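Local coordinates for protein PA0821 (Pseudomonas aeruginosa, PDB 7DRG) that is probably the immunity protein (antitoxin) that protects Pseudomonas aeruginosa from a putative VRR-NUC nuclease effector of its own type VI secretion system, at residues A170-G181 against R226-N237; L250-F259 against P289-L297. All coordinates share one frame; numbering follows the deposited sequence.

Interaction 1: A170-G181 against R226-N237; sequences ARRLEPEQGYAG and RIKTVSWLTLLN
Leu235 reaches from strand 233-237 to the end of helix 161-173, its CD1 pressed on Ala170 CB at 3.5 Å and resting also on Pro175 CG. With CG anti to the backbone N (chi1 -175°), CD1 goes to the helix end and the turn, CD2 over the backbone of Gln177; the small Ala170 lets the helix come this close. Gly178, paired with Leu235, has no side chain to compete, while Ala180 CB meets Leu233 CB at 3.8 Å on the same face.

The antiparallel backbones are joined by Leu235 N to Gly178 O (2.9 Å, nearly straight at 172°) and by two bonds between Ala180 and Leu233. An extra residue puts Trp232 as well as Leu233 opposite Ala180, a classic beta bulge.

On the other face, the Tyr179 ring takes Thr229 CG2 over one face, a CH-pi contact 3.9 Å from its centroid. Farther out, a water donates to Gln177 OE1 (2.6 Å) and accepts from Lys228 N, though Tyr302 is the main polar partner of the Gln177 amide. Lys228 stretches beside the phenol toward Asp209, a salt bridge, and the carbonyl of Val210, whereas the Tyr179 hydroxyl bonds Tyr45. Another water links Glu176 OE2, weakly, to Asn237 ND2; Asn237 OD1 caps the following helix through Arg240 N.

Strand 177-180 lies between strands 34-46 and 233-237, with helix 161-173 covering the Leu235 face and helix 288-297 meeting Thr234.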
loop_
_atom_site.group_PDB
_atom_site.type_symbol
_atom_site.label_atom_id
_atom_site.label_comp_id
_atom_site.label_asym_id
_atom_site.label_seq_id
_atom_site.Cartn_x
_atom_site.Cartn_y
_atom_site.Cartn_z
ATOM N N ALA B 170 -28.104 -3.211 -18.512
ATOM C CA ALA B 170 -28.850 -2.129 -17.880
ATOM C C ALA B 170 -30.224 -1.990 -18.512
ATOM O O ALA B 170 -31.226 -1.790 -17.814
ATOM C CB ALA B 170 -28.075 -0.818 -18.006
ATOM N N ARG B 171 -30.276 -2.104 -19.836
ATOM C CA ARG B 171 -31.529 -1.962 -20.565
ATOM C C ARG B 171 -32.553 -3.007 -20.130
ATOM O O ARG B 171 -33.744 -2.696 -19.996
ATOM C CB ARG B 171 -31.235 -2.057 -22.060
ATOM C CG ARG B 171 -32.354 -1.664 -22.979
ATOM C CD ARG B 171 -31.768 -0.966 -24.198
ATOM N NE ARG B 171 -30.569 -1.637 -24.708
ATOM C CZ ARG B 171 -29.623 -1.025 -25.413
ATOM N NH1 ARG B 171 -29.731 0.273 -25.679
ATOM N NH2 ARG B 171 -28.563 -1.701 -25.847
ATOM N N ARG B 172 -32.111 -4.233 -19.873
ATOM C CA ARG B 172 -33.073 -5.298 -19.498
ATOM C C ARG B 172 -33.406 -5.311 -18.008
ATOM O O ARG B 172 -34.484 -5.740 -17.697
ATOM C CB ARG B 172 -32.531 -6.722 -19.629
ATOM C CG ARG B 172 -31.593 -7.003 -20.769
ATOM C CD ARG B 172 -31.590 -8.462 -21.127
ATOM N NE ARG B 172 -31.203 -8.539 -22.506
ATOM C CZ ARG B 172 -29.958 -8.606 -22.915
ATOM N NH1 ARG B 172 -28.984 -8.644 -22.037
ATOM N NH2 ARG B 172 -29.679 -8.644 -24.195
ATOM N N LEU B 173 -32.481 -4.908 -17.140
ATOM C CA LEU B 173 -32.707 -5.073 -15.715
ATOM C C LEU B 173 -33.223 -3.811 -15.045
ATOM O O LEU B 173 -33.660 -3.885 -13.888
ATOM C CB LEU B 173 -31.409 -5.521 -15.023
ATOM C CG LEU B 173 -30.846 -6.857 -15.522
ATOM C CD1 LEU B 173 -29.504 -7.153 -14.864
ATOM C CD2 LEU B 173 -31.832 -7.991 -15.252
ATOM N N GLU B 174 -33.186 -2.669 -15.740
ATOM C CA GLU B 174 -33.557 -1.358 -15.211
ATOM C C GLU B 174 -33.029 -1.172 -13.781
ATOM O O GLU B 174 -33.810 -1.033 -12.838
ATOM C CB GLU B 174 -35.066 -1.143 -15.275
ATOM C CG GLU B 174 -35.601 -1.309 -16.703
ATOM C CD GLU B 174 -36.854 -0.496 -16.979
ATOM O OE1 GLU B 174 -37.843 -0.655 -16.233
ATOM O OE2 GLU B 174 -36.842 0.300 -17.951
ATOM N N PRO B 175 -31.709 -1.164 -13.605
ATOM C CA PRO B 175 -31.128 -1.182 -12.258
ATOM C C PRO B 175 -31.351 0.125 -11.518
ATOM O O PRO B 175 -31.633 1.173 -12.105
ATOM C CB PRO B 175 -29.631 -1.409 -12.517
ATOM C CG PRO B 175 -29.536 -1.856 -13.957
ATOM C CD PRO B 175 -30.671 -1.181 -14.650
ATOM N N GLU B 176 -31.188 0.049 -10.195
ATOM C CA GLU B 176 -31.262 1.249 -9.372
ATOM C C GLU B 176 -29.985 2.073 -9.482
ATOM O O GLU B 176 -30.032 3.308 -9.476
ATOM C CB GLU B 176 -31.506 0.863 -7.912
ATOM C CG GLU B 176 -32.622 -0.158 -7.718
ATOM C CD GLU B 176 -33.996 0.429 -7.932
ATOM O OE1 GLU B 176 -34.307 1.440 -7.267
ATOM O OE2 GLU B 176 -34.760 -0.122 -8.768
ATOM N N GLN B 177 -28.842 1.401 -9.568
ATOM C CA GLN B 177 -27.540 2.047 -9.559
ATOM C C GLN B 177 -26.512 1.019 -9.989
ATOM O O GLN B 177 -26.783 -0.185 -10.011
ATOM C CB GLN B 177 -27.188 2.603 -8.176
ATOM C CG GLN B 177 -27.199 1.537 -7.089
ATOM C CD GLN B 177 -26.837 2.088 -5.729
ATOM O OE1 GLN B 177 -25.752 2.646 -5.543
ATOM N NE2 GLN B 177 -27.740 1.928 -4.759
ATOM N N GLY B 178 -25.328 1.502 -10.332
ATOM C CA GLY B 178 -24.304 0.592 -10.805
ATOM C C GLY B 178 -23.067 1.342 -11.243
ATOM O O GLY B 178 -23.040 2.577 -11.286
ATOM N N TYR B 179 -22.040 0.567 -11.577
ATOM C CA TYR B 179 -20.753 1.120 -11.989
ATOM C C TYR B 179 -19.944 0.014 -12.647
ATOM O O TYR B 179 -20.207 -1.176 -12.447
ATOM C CB TYR B 179 -19.968 1.720 -10.805
ATOM C CG TYR B 179 -20.064 0.883 -9.553
ATOM C CD1 TYR B 179 -19.231 -0.215 -9.357
ATOM C CD2 TYR B 179 -21.011 1.176 -8.577
ATOM C CE1 TYR B 179 -19.347 -1.002 -8.213
ATOM C CE2 TYR B 179 -21.134 0.397 -7.434
ATOM C CZ TYR B 179 -20.301 -0.682 -7.257
ATOM O OH TYR B 179 -20.445 -1.440 -6.121
ATOM N N ALA B 180 -18.933 0.422 -13.408
ATOM C CA ALA B 180 -18.018 -0.532 -14.018
ATOM C C ALA B 180 -16.648 0.107 -14.158
ATOM O O ALA B 180 -16.531 1.319 -14.345
ATOM C CB ALA B 180 -18.496 -0.996 -15.395
ATOM N N GLY B 181 -15.618 -0.724 -14.076
ATOM C CA GLY B 181 -14.248 -0.248 -14.199
ATOM C C GLY B 181 -13.307 -1.299 -13.641
ATOM O O GLY B 181 -13.670 -2.463 -13.510
ATOM N N ARG B 226 -28.973 6.981 -3.133
ATOM C CA ARG B 226 -27.629 7.510 -3.325
ATOM C C ARG B 226 -26.794 6.474 -4.067
ATOM O O ARG B 226 -27.273 5.382 -4.383
ATOM C CB ARG B 226 -27.006 7.894 -1.979
ATOM C CG ARG B 226 -27.759 9.026 -1.300
ATOM C CD ARG B 226 -27.000 9.658 -0.167
ATOM N NE ARG B 226 -27.611 10.938 0.176
ATOM C CZ ARG B 226 -26.950 11.963 0.697
ATOM N NH1 ARG B 226 -25.650 11.854 0.940
ATOM N NH2 ARG B 226 -27.587 13.093 0.969
ATOM N N ILE B 227 -25.535 6.820 -4.363
ATOM C CA ILE B 227 -24.630 5.911 -5.059
ATOM C C ILE B 227 -23.351 5.716 -4.257
ATOM O O ILE B 227 -22.933 6.577 -3.475
ATOM C CB ILE B 227 -24.274 6.394 -6.484
ATOM C CG1 ILE B 227 -23.565 7.752 -6.442
ATOM C CG2 ILE B 227 -25.514 6.431 -7.368
ATOM C CD1 ILE B 227 -23.042 8.193 -7.789
ATOM N N LYS B 228 -22.719 4.564 -4.478
ATOM C CA LYS B 228 -21.470 4.243 -3.801
ATOM C C LYS B 228 -20.292 4.980 -4.420
ATOM O O LYS B 228 -19.460 5.554 -3.706
ATOM C CB LYS B 228 -21.234 2.734 -3.860
ATOM C CG LYS B 228 -19.914 2.273 -3.253
ATOM C CD LYS B 228 -19.613 0.871 -3.756
ATOM C CE LYS B 228 -18.227 0.403 -3.366
ATOM N NZ LYS B 228 -17.927 -0.919 -3.993
ATOM N N THR B 229 -20.192 4.959 -5.744
ATOM C CA THR B 229 -18.990 5.450 -6.395
ATOM C C THR B 229 -19.275 5.696 -7.866
ATOM O O THR B 229 -20.202 5.123 -8.448
ATOM C CB THR B 229 -17.829 4.455 -6.259
ATOM O OG1 THR B 229 -16.640 5.026 -6.819
ATOM C CG2 THR B 229 -18.147 3.161 -7.007
ATOM N N VAL B 230 -18.460 6.563 -8.449
ATOM C CA VAL B 230 -18.342 6.647 -9.895
ATOM C C VAL B 230 -17.180 5.758 -10.327
ATOM O O VAL B 230 -16.306 5.403 -9.531
ATOM C CB VAL B 230 -18.144 8.104 -10.365
ATOM C CG1 VAL B 230 -19.159 9.022 -9.699
ATOM C CG2 VAL B 230 -16.717 8.577 -10.066
ATOM N N SER B 231 -17.177 5.374 -11.596
ATOM C CA SER B 231 -16.027 4.691 -12.178
ATOM C C SER B 231 -16.047 4.979 -13.670
ATOM O O SER B 231 -16.619 5.983 -14.102
ATOM C CB SER B 231 -16.047 3.188 -11.850
ATOM O OG SER B 231 -14.767 2.626 -12.113
ATOM N N TRP B 232 -15.412 4.111 -14.463
ATOM C CA TRP B 232 -15.414 4.312 -15.912
ATOM C C TRP B 232 -16.838 4.395 -16.448
ATOM O O TRP B 232 -17.164 5.276 -17.254
ATOM C CB TRP B 232 -14.640 3.187 -16.608
ATOM C CG TRP B 232 -14.571 3.367 -18.098
ATOM C CD1 TRP B 232 -14.219 4.506 -18.773
ATOM C CD2 TRP B 232 -14.861 2.383 -19.101
ATOM N NE1 TRP B 232 -14.278 4.290 -20.129
ATOM C CE2 TRP B 232 -14.666 2.996 -20.360
ATOM C CE3 TRP B 232 -15.254 1.043 -19.058
ATOM C CZ2 TRP B 232 -14.848 2.311 -21.562
ATOM C CZ3 TRP B 232 -15.443 0.366 -20.252
ATOM C CH2 TRP B 232 -15.249 0.995 -21.484
ATOM N N LEU B 233 -17.702 3.486 -16.008
ATOM C CA LEU B 233 -19.124 3.571 -16.291
ATOM C C LEU B 233 -19.851 3.788 -14.973
ATOM O O LEU B 233 -19.499 3.178 -13.958
ATOM C CB LEU B 233 -19.633 2.308 -16.983
ATOM C CG LEU B 233 -18.819 1.802 -18.176
ATOM C CD1 LEU B 233 -19.498 0.595 -18.811
ATOM C CD2 LEU B 233 -18.626 2.912 -19.214
ATOM N N THR B 234 -20.831 4.685 -14.981
ATOM C CA THR B 234 -21.644 4.984 -13.813
ATOM C C THR B 234 -23.103 4.955 -14.230
ATOM O O THR B 234 -23.475 5.622 -15.195
ATOM C CB THR B 234 -21.281 6.351 -13.231
ATOM O OG1 THR B 234 -19.864 6.400 -13.011
ATOM C CG2 THR B 234 -21.987 6.563 -11.895
ATOM N N LEU B 235 -23.924 4.183 -13.515
ATOM C CA LEU B 235 -25.338 4.026 -13.849
ATOM C C LEU B 235 -26.196 4.725 -12.801
ATOM O O LEU B 235 -26.066 4.451 -11.604
ATOM C CB LEU B 235 -25.724 2.544 -13.956
ATOM C CG LEU B 235 -27.164 2.262 -14.418
ATOM C CD1 LEU B 235 -27.214 0.949 -15.137
ATOM C CD2 LEU B 235 -28.130 2.218 -13.239
ATOM N N LEU B 236 -27.095 5.595 -13.258
ATOM C CA LEU B 236 -28.074 6.253 -12.405
ATOM C C LEU B 236 -29.465 5.934 -12.927
ATOM O O LEU B 236 -29.731 6.133 -14.113
ATOM C CB LEU B 236 -27.892 7.771 -12.404
ATOM C CG LEU B 236 -26.496 8.343 -12.157
ATOM C CD1 LEU B 236 -26.554 9.856 -12.254
ATOM C CD2 LEU B 236 -25.952 7.915 -10.801
ATOM N N ASN B 237 -30.350 5.462 -12.049
ATOM C CA ASN B 237 -31.743 5.376 -12.469
ATOM C C ASN B 237 -32.340 6.784 -12.519
ATOM O O ASN B 237 -31.714 7.768 -12.122
ATOM C CB ASN B 237 -32.544 4.436 -11.557
ATOM C CG ASN B 237 -32.717 4.964 -10.139
ATOM O OD1 ASN B 237 -32.038 5.898 -9.706
ATOM N ND2 ASN B 237 -33.634 4.341 -9.398
HETATM O O HOH W 1 -35.093 2.274 -10.825
HETATM O O HOH W 2 -23.392 2.884 -6.680
HETATM O O HOH W 3 -22.880 4.303 -9.032
HETATM O O HOH W 4 -18.676 -3.201 -5.630
#

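Interaction 2: L250-F259 against P289-L297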
loop_
_atom_site.group_PDB
_atom_site.type_symbol
_atom_site.label_atom_id
_atom_site.label_comp_id
_atom_site.label_asym_id
_atom_site.label_seq_id
_atom_site.Cartn_x
_atom_site.Cartn_y
_atom_site.Cartn_z
ATOM N N LEU B 250 -26.090 17.702 -15.925
ATOM C CA LEU B 250 -24.864 16.908 -15.880
ATOM C C LEU B 250 -24.023 17.105 -17.137
ATOM O O LEU B 250 -22.796 17.229 -17.052
ATOM C CB LEU B 250 -25.193 15.424 -15.696
ATOM C CG LEU B 250 -25.647 14.981 -14.306
ATOM C CD1 LEU B 250 -25.938 13.488 -14.305
ATOM C CD2 LEU B 250 -24.593 15.324 -13.256
ATOM N N ARG B 251 -24.665 17.129 -18.310
ATOM C CA ARG B 251 -23.923 17.334 -19.550
ATOM C C ARG B 251 -23.259 18.703 -19.577
ATOM O O ARG B 251 -22.248 18.889 -20.261
ATOM C CB ARG B 251 -24.852 17.147 -20.752
ATOM C CG ARG B 251 -25.287 15.694 -20.957
ATOM C CD ARG B 251 -26.386 15.562 -22.001
ATOM N NE ARG B 251 -25.871 15.681 -23.360
ATOM C CZ ARG B 251 -26.620 15.586 -24.454
ATOM N NH1 ARG B 251 -27.925 15.368 -24.351
ATOM N NH2 ARG B 251 -26.064 15.706 -25.652
ATOM N N ALA B 252 -23.795 19.661 -18.814
ATOM C CA ALA B 252 -23.152 20.962 -18.672
ATOM C C ALA B 252 -21.847 20.891 -17.883
ATOM O O ALA B 252 -21.015 21.797 -18.007
ATOM C CB ALA B 252 -24.109 21.948 -17.999
ATOM N N GLN B 253 -21.647 19.846 -17.074
ATOM C CA GLN B 253 -20.444 19.712 -16.267
ATOM C C GLN B 253 -19.460 18.678 -16.792
ATOM O O GLN B 253 -18.377 18.532 -16.217
ATOM C CB GLN B 253 -20.812 19.330 -14.823
ATOM C CG GLN B 253 -21.847 20.216 -14.170
ATOM C CD GLN B 253 -22.410 19.597 -12.910
ATOM O OE1 GLN B 253 -23.561 19.156 -12.881
ATOM N NE2 GLN B 253 -21.605 19.557 -11.859
ATOM N N LEU B 254 -19.807 17.939 -17.840
ATOM C CA LEU B 254 -18.995 16.812 -18.295
ATOM C C LEU B 254 -18.753 16.941 -19.792
ATOM O O LEU B 254 -19.605 16.521 -20.594
ATOM C CB LEU B 254 -19.677 15.488 -17.964
ATOM C CG LEU B 254 -20.094 15.349 -16.498
ATOM C CD1 LEU B 254 -21.109 14.219 -16.353
ATOM C CD2 LEU B 254 -18.880 15.129 -15.592
ATOM N N PRO B 255 -17.608 17.483 -20.200
ATOM C CA PRO B 255 -17.383 17.778 -21.623
ATOM C C PRO B 255 -17.591 16.559 -22.507
ATOM O O PRO B 255 -17.043 15.481 -22.255
ATOM C CB PRO B 255 -15.930 18.257 -21.654
ATOM C CG PRO B 255 -15.701 18.814 -20.288
ATOM C CD PRO B 255 -16.495 17.946 -19.354
ATOM N N SER B 256 -18.393 16.743 -23.564
ATOM C CA SER B 256 -18.738 15.645 -24.464
ATOM C C SER B 256 -17.539 15.141 -25.255
ATOM O O SER B 256 -17.644 14.091 -25.902
ATOM C CB SER B 256 -19.857 16.064 -25.421
ATOM O OG SER B 256 -19.486 17.212 -26.164
ATOM N N SER B 257 -16.408 15.847 -25.204
ATOM C CA SER B 257 -15.177 15.329 -25.790
ATOM C C SER B 257 -14.691 14.088 -25.053
ATOM O O SER B 257 -13.989 13.251 -25.635
ATOM C CB SER B 257 -14.089 16.407 -25.778
ATOM O OG SER B 257 -13.823 16.886 -24.471
ATOM N N HIS B 258 -15.047 13.954 -23.776
ATOM C CA HIS B 258 -14.515 12.885 -22.947
ATOM C C HIS B 258 -15.575 12.099 -22.199
ATOM O O HIS B 258 -15.257 11.022 -21.686
ATOM C CB HIS B 258 -13.507 13.441 -21.934
ATOM C CG HIS B 258 -12.201 13.849 -22.540
ATOM N ND1 HIS B 258 -12.056 14.996 -23.290
ATOM C CD2 HIS B 258 -10.975 13.273 -22.497
ATOM C CE1 HIS B 258 -10.801 15.107 -23.687
ATOM N NE2 HIS B 258 -10.124 14.072 -23.222
ATOM N N PHE B 259 -16.811 12.585 -22.126
ATOM C CA PHE B 259 -17.896 11.894 -21.443
ATOM C C PHE B 259 -18.986 11.562 -22.445
ATOM O O PHE B 259 -19.373 12.412 -23.258
ATOM C CB PHE B 259 -18.458 12.741 -20.298
ATOM C CG PHE B 259 -17.468 12.993 -19.197
ATOM C CD1 PHE B 259 -16.554 14.031 -19.288
ATOM C CD2 PHE B 259 -17.439 12.182 -18.071
ATOM C CE1 PHE B 259 -15.633 14.260 -18.281
ATOM C CE2 PHE B 259 -16.521 12.403 -17.060
ATOM C CZ PHE B 259 -15.615 13.441 -17.162
ATOM N N PRO B 289 -10.898 12.096 -15.568
ATOM C CA PRO B 289 -12.331 11.963 -15.877
ATOM C C PRO B 289 -13.150 11.556 -14.661
ATOM O O PRO B 289 -14.283 12.023 -14.496
ATOM C CB PRO B 289 -12.362 10.904 -16.993
ATOM C CG PRO B 289 -10.971 10.879 -17.546
ATOM C CD PRO B 289 -10.079 11.177 -16.380
ATOM N N TYR B 290 -12.596 10.721 -13.780
ATOM C CA TYR B 290 -13.347 10.320 -12.593
ATOM C C TYR B 290 -13.479 11.473 -11.607
ATOM O O TYR B 290 -14.502 11.597 -10.928
ATOM C CB TYR B 290 -12.682 9.136 -11.895
ATOM C CG TYR B 290 -12.582 7.820 -12.653
ATOM C CD1 TYR B 290 -12.768 7.738 -14.030
ATOM C CD2 TYR B 290 -12.294 6.641 -11.959
ATOM C CE1 TYR B 290 -12.653 6.520 -14.700
ATOM C CE2 TYR B 290 -12.181 5.433 -12.613
ATOM C CZ TYR B 290 -12.362 5.374 -13.980
ATOM O OH TYR B 290 -12.253 4.156 -14.623
ATOM N N VAL B 291 -12.436 12.305 -11.484
ATOM C CA VAL B 291 -12.510 13.458 -10.587
ATOM C C VAL B 291 -13.653 14.376 -10.999
ATOM O O VAL B 291 -14.431 14.857 -10.163
ATOM C CB VAL B 291 -11.168 14.212 -10.575
ATOM C CG1 VAL B 291 -11.333 15.615 -9.966
ATOM C CG2 VAL B 291 -10.126 13.415 -9.835
ATOM N N LEU B 292 -13.770 14.638 -12.301
ATOM C CA LEU B 292 -14.811 15.540 -12.771
ATOM C C LEU B 292 -16.201 14.941 -12.575
ATOM O O LEU B 292 -17.133 15.640 -12.156
ATOM C CB LEU B 292 -14.564 15.898 -14.235
ATOM C CG LEU B 292 -13.321 16.754 -14.490
ATOM C CD1 LEU B 292 -13.083 16.889 -15.983
ATOM C CD2 LEU B 292 -13.450 18.129 -13.831
ATOM N N LEU B 293 -16.364 13.644 -12.847
ATOM C CA LEU B 293 -17.673 13.036 -12.647
ATOM C C LEU B 293 -18.015 12.931 -11.167
ATOM O O LEU B 293 -19.161 13.178 -10.772
ATOM C CB LEU B 293 -17.723 11.662 -13.308
ATOM C CG LEU B 293 -19.081 10.969 -13.181
ATOM C CD1 LEU B 293 -20.191 11.789 -13.834
ATOM C CD2 LEU B 293 -19.013 9.605 -13.804
ATOM N N ASN B 294 -17.041 12.555 -10.332
ATOM C CA ASN B 294 -17.293 12.479 -8.898
ATOM C C ASN B 294 -17.706 13.835 -8.343
ATOM O O ASN B 294 -18.569 13.915 -7.462
ATOM C CB ASN B 294 -16.051 11.944 -8.180
ATOM C CG ASN B 294 -16.184 11.958 -6.664
ATOM O OD1 ASN B 294 -16.723 11.026 -6.065
ATOM N ND2 ASN B 294 -15.662 13.009 -6.034
ATOM N N HIS B 295 -17.101 14.913 -8.851
ATOM C CA HIS B 295 -17.483 16.251 -8.409
ATOM C C HIS B 295 -18.944 16.545 -8.739
ATOM O O HIS B 295 -19.675 17.108 -7.914
ATOM C CB HIS B 295 -16.559 17.286 -9.049
ATOM C CG HIS B 295 -16.706 18.662 -8.478
ATOM N ND1 HIS B 295 -16.190 19.016 -7.251
ATOM C CD2 HIS B 295 -17.315 19.769 -8.966
ATOM C CE1 HIS B 295 -16.473 20.282 -7.006
ATOM N NE2 HIS B 295 -17.153 20.763 -8.032
ATOM N N ALA B 296 -19.390 16.152 -9.935
ATOM C CA ALA B 296 -20.769 16.409 -10.345
ATOM C C ALA B 296 -21.778 15.582 -9.553
ATOM O O ALA B 296 -22.922 16.016 -9.374
ATOM C CB ALA B 296 -20.936 16.127 -11.839
ATOM N N LEU B 297 -21.388 14.399 -9.080
ATOM C CA LEU B 297 -22.327 13.468 -8.467
ATOM C C LEU B 297 -22.167 13.310 -6.961
ATOM O O LEU B 297 -22.956 12.585 -6.353
ATOM C CB LEU B 297 -22.205 12.090 -9.129
ATOM C CG LEU B 297 -22.546 12.029 -10.618
ATOM C CD1 LEU B 297 -22.484 10.591 -11.120
ATOM C CD2 LEU B 297 -23.921 12.628 -10.878
HETATM O O HOH W 5 -17.514 18.227 -13.173
#
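Phe259 points its ring at the first turn of helix 288-297, in a contact where a helix packs by its apolar side against the loop joining helix 247-251 to strand 259-264. The ring presents its edge to the helix: CZ lies 3.3 Å from Pro289 O, close to the ring plane, so that the weakly positive rim of hydrogens faces a carbonyl oxygen. That oxygen also receives the backbone N-H of Leu293. Around the rim, Phe259 CZ meets Leu292 CB and Phe259 CE2 meets Leu293 CB, each at 4.0 Å. Leu254 CB lies over one face of the ring, so the loop covers a face and the helix meets the edge. A flat, wholly apolar side chain suits this place, since it can lie against a helical backbone and still turn an edge to its carbonyl.

One turn on, branched leucines take over. Leu293 has CG anti to its backbone N (chi1 -178°), which brings CD1 alongside Leu254, 3.6 Å from Leu254 CD1. Leu250 and Leu297 then cross at about a right angle, their CD2 methyls 3.7 Å apart. The inner side of the helix goes on to strands 233-237 and 267-272, which Leu293 touches through Thr234 and Ile270.

Toward solvent the fit is looser. Ala296 offers just a methyl, 4.0 Å from Leu250 CD2 and 4.4 Å from Leu254 CD2, and the amide end of the exposed Gln253 lies over it, a long polar residue that suits the surface side of the contact. Here the two backbones are joined through a single water, which donates to Leu292 O at 2.8 Å and to Gln253 O at 3.2 Å.

Interaction 1 lies nearer the middle of the chain and buries the larger surface, 781 against 434 Å². It is chiefly a strand pairing, in which backbone bonds set the register and side chains fill both faces; interaction 2, although mostly buried too, is a loop-to-helix packing made by apolar side chains, with one flank reaching the surface. Water serves both, but in interaction 1 it also meets side-chain amides and a carboxylate, whereas in interaction 2 it joins carbonyls alone. Their centres are about 15 Å apart and they touch directly: Leu293 CD2 lies 3.4 Å from Thr234 OG1, and Tyr290 packs against Ser231 and Trp232. Helix 288-297 therefore meets both segment 226-237 and segment 250-259.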